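Local coordinates for protein heat-inducible transcription repressor hrcA homolog (Thermotoga maritima, PDB 1STZ) that represses transcription of class I heat-shock operons such as grpE-dnaK-dnaJ and groELS, probably by binding their CIRCE DNA elements as a dimer, at the interface of chains A and B. Coordinates in Å, arbitrary orientation; residue numbers count along the deposited sequence, not the author numbering. Chains: chain A/B, Heat-inducible transcription repressor hrcA homolog.

The interface of chains A and B. Residues chain A 174-176, 219, 223; chain B 111-114, 118.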
loop_
_atom_site.group_PDB
_atom_site.type_symbol
_atom_site.label_atom_id
_atom_site.label_comp_id
_atom_site.label_asym_id
_atom_site.label_seq_id
_atom_site.Cartn_x
_atom_site.Cartn_y
_atom_site.Cartn_z
ATOM N N THR A 174 -21.517 0.547 15.814
ATOM C CA THR A 174 -21.584 -0.578 16.731
ATOM C C THR A 174 -22.744 -1.479 16.387
ATOM O O THR A 174 -23.882 -1.104 16.595
ATOM C CB THR A 174 -21.776 -0.075 18.170
ATOM O OG1 THR A 174 -20.713 0.813 18.536
ATOM C CG2 THR A 174 -21.665 -1.239 19.161
ATOM N N PRO A 175 -22.475 -2.660 15.849
ATOM C CA PRO A 175 -23.523 -3.661 15.663
ATOM C C PRO A 175 -23.966 -4.205 17.018
ATOM O O PRO A 175 -23.135 -4.362 17.893
ATOM C CB PRO A 175 -22.827 -4.749 14.841
ATOM C CG PRO A 175 -21.626 -4.133 14.338
ATOM C CD PRO A 175 -21.177 -3.131 15.349
ATOM N N ILE A 176 -25.252 -4.485 17.171
ATOM C CA ILE A 176 -25.847 -4.894 18.444
ATOM C C ILE A 176 -26.706 -6.134 18.218
ATOM O O ILE A 176 -27.435 -6.198 17.237
ATOM C CB ILE A 176 -26.724 -3.752 19.010
ATOM C CG1 ILE A 176 -25.885 -2.501 19.272
ATOM C CG2 ILE A 176 -27.397 -4.167 20.297
ATOM C CD1 ILE A 176 -26.725 -1.243 19.339
ATOM N N LEU A 219 -27.521 1.192 27.346
ATOM C CA LEU A 219 -26.582 0.621 26.386
ATOM C C LEU A 219 -26.030 1.730 25.511
ATOM O O LEU A 219 -24.816 1.838 25.339
ATOM C CB LEU A 219 -27.275 -0.436 25.510
ATOM C CG LEU A 219 -26.478 -1.632 24.958
ATOM C CD1 LEU A 219 -27.137 -2.188 23.688
ATOM C CD2 LEU A 219 -25.019 -1.321 24.701
ATOM N N LEU A 223 -22.121 3.201 24.891
ATOM C CA LEU A 223 -21.487 3.159 23.569
ATOM C C LEU A 223 -20.947 4.527 23.162
ATOM O O LEU A 223 -19.838 4.626 22.657
ATOM C CB LEU A 223 -22.449 2.644 22.492
ATOM C CG LEU A 223 -22.884 1.183 22.633
ATOM C CD1 LEU A 223 -23.924 0.851 21.571
ATOM C CD2 LEU A 223 -21.672 0.242 22.547
ATOM N N MET B 111 -22.619 -4.388 26.090
ATOM C CA MET B 111 -22.205 -5.782 26.272
ATOM C C MET B 111 -22.920 -6.807 25.353
ATOM O O MET B 111 -22.351 -7.875 25.109
ATOM C CB MET B 111 -22.299 -6.198 27.754
ATOM C CG MET B 111 -20.919 -6.370 28.406
ATOM S SD MET B 111 -20.906 -7.019 30.118
ATOM C CE MET B 111 -21.993 -5.827 30.999
ATOM N N PRO B 112 -24.135 -6.530 24.862
ATOM C CA PRO B 112 -24.709 -7.310 23.752
ATOM C C PRO B 112 -24.143 -6.919 22.372
ATOM O O PRO B 112 -24.894 -6.524 21.488
ATOM C CB PRO B 112 -26.189 -6.954 23.829
ATOM C CG PRO B 112 -26.182 -5.569 24.306
ATOM C CD PRO B 112 -25.090 -5.509 25.336
ATOM N N LEU B 113 -22.835 -7.047 22.188
ATOM C CA LEU B 113 -22.183 -6.656 20.940
ATOM C C LEU B 113 -22.324 -7.791 19.924
ATOM O O LEU B 113 -22.396 -8.954 20.311
ATOM C CB LEU B 113 -20.721 -6.318 21.196
ATOM C CG LEU B 113 -20.511 -5.222 22.250
ATOM C CD1 LEU B 113 -19.048 -4.944 22.436
ATOM C CD2 LEU B 113 -21.247 -3.928 21.884
ATOM N N ALA B 114 -22.430 -7.440 18.645
ATOM C CA ALA B 114 -22.522 -8.416 17.560
ATOM C C ALA B 114 -21.310 -8.413 16.594
ATOM O O ALA B 114 -21.308 -9.157 15.619
ATOM C CB ALA B 114 -23.804 -8.184 16.785
ATOM N N LYS B 118 -14.676 -6.451 17.667
ATOM C CA LYS B 118 -14.861 -5.636 18.860
ATOM C C LYS B 118 -14.826 -6.456 20.160
ATOM O O LYS B 118 -14.229 -6.021 21.134
ATOM C CB LYS B 118 -16.176 -4.872 18.773
ATOM C CG LYS B 118 -16.531 -4.045 19.998
ATOM C CD LYS B 118 -15.830 -2.704 20.023
ATOM C CE LYS B 118 -16.840 -1.567 19.784
ATOM N NZ LYS B 118 -17.887 -1.477 20.869
#
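A:Leu219 and B:Pro112 meet in a mainly apolar dimer interface, where a loop of one HrcA subunit lies against a strand and a helix of its twin; the two-fold repeats the patch and so ties the subunits together twice. Leucine and proline reach toward each other tip to tip, methyl CD1 of A:Leu219 lying 3.6 Å from ring carbon CG of B:Pro112. A rigid ring suits a loop that must offer a preformed apolar surface, and a branched leucine can set a methyl against its CG corner. An alanine in place of A:Leu219 would probably leave a gap beside the proline ring and cost it the leucine methyl packed against CG. Further along, CD2 of B:Leu113 comes within 3.8 Å of CG2 of A:Thr174. With OG1 beside the backbone N (chi1 -57°) and CG2 anti to it, threonine presents its apolar branch to the partner. A:Leu223 adds a looser flank, its CD2 4.2 Å from CD2 of B:Leu113. Backbone pairing is likely to fix the register: N of B:Ala114 donates to O of A:Pro175 at 3.2 Å, nearly straight at the hydrogen (163°) but from well above the carbonyl plane. The small side chain of B:Ala114 suits this close backbone pairing, its CB lying 3.8 Å from the carbonyl carbon C of A:Ile176. A:Ile176 and B:Leu113 form an antiparallel bridge. The site joins strand 169-177 and helix 215-224 of chain A to the loop preceding helix 116-131 of chain B.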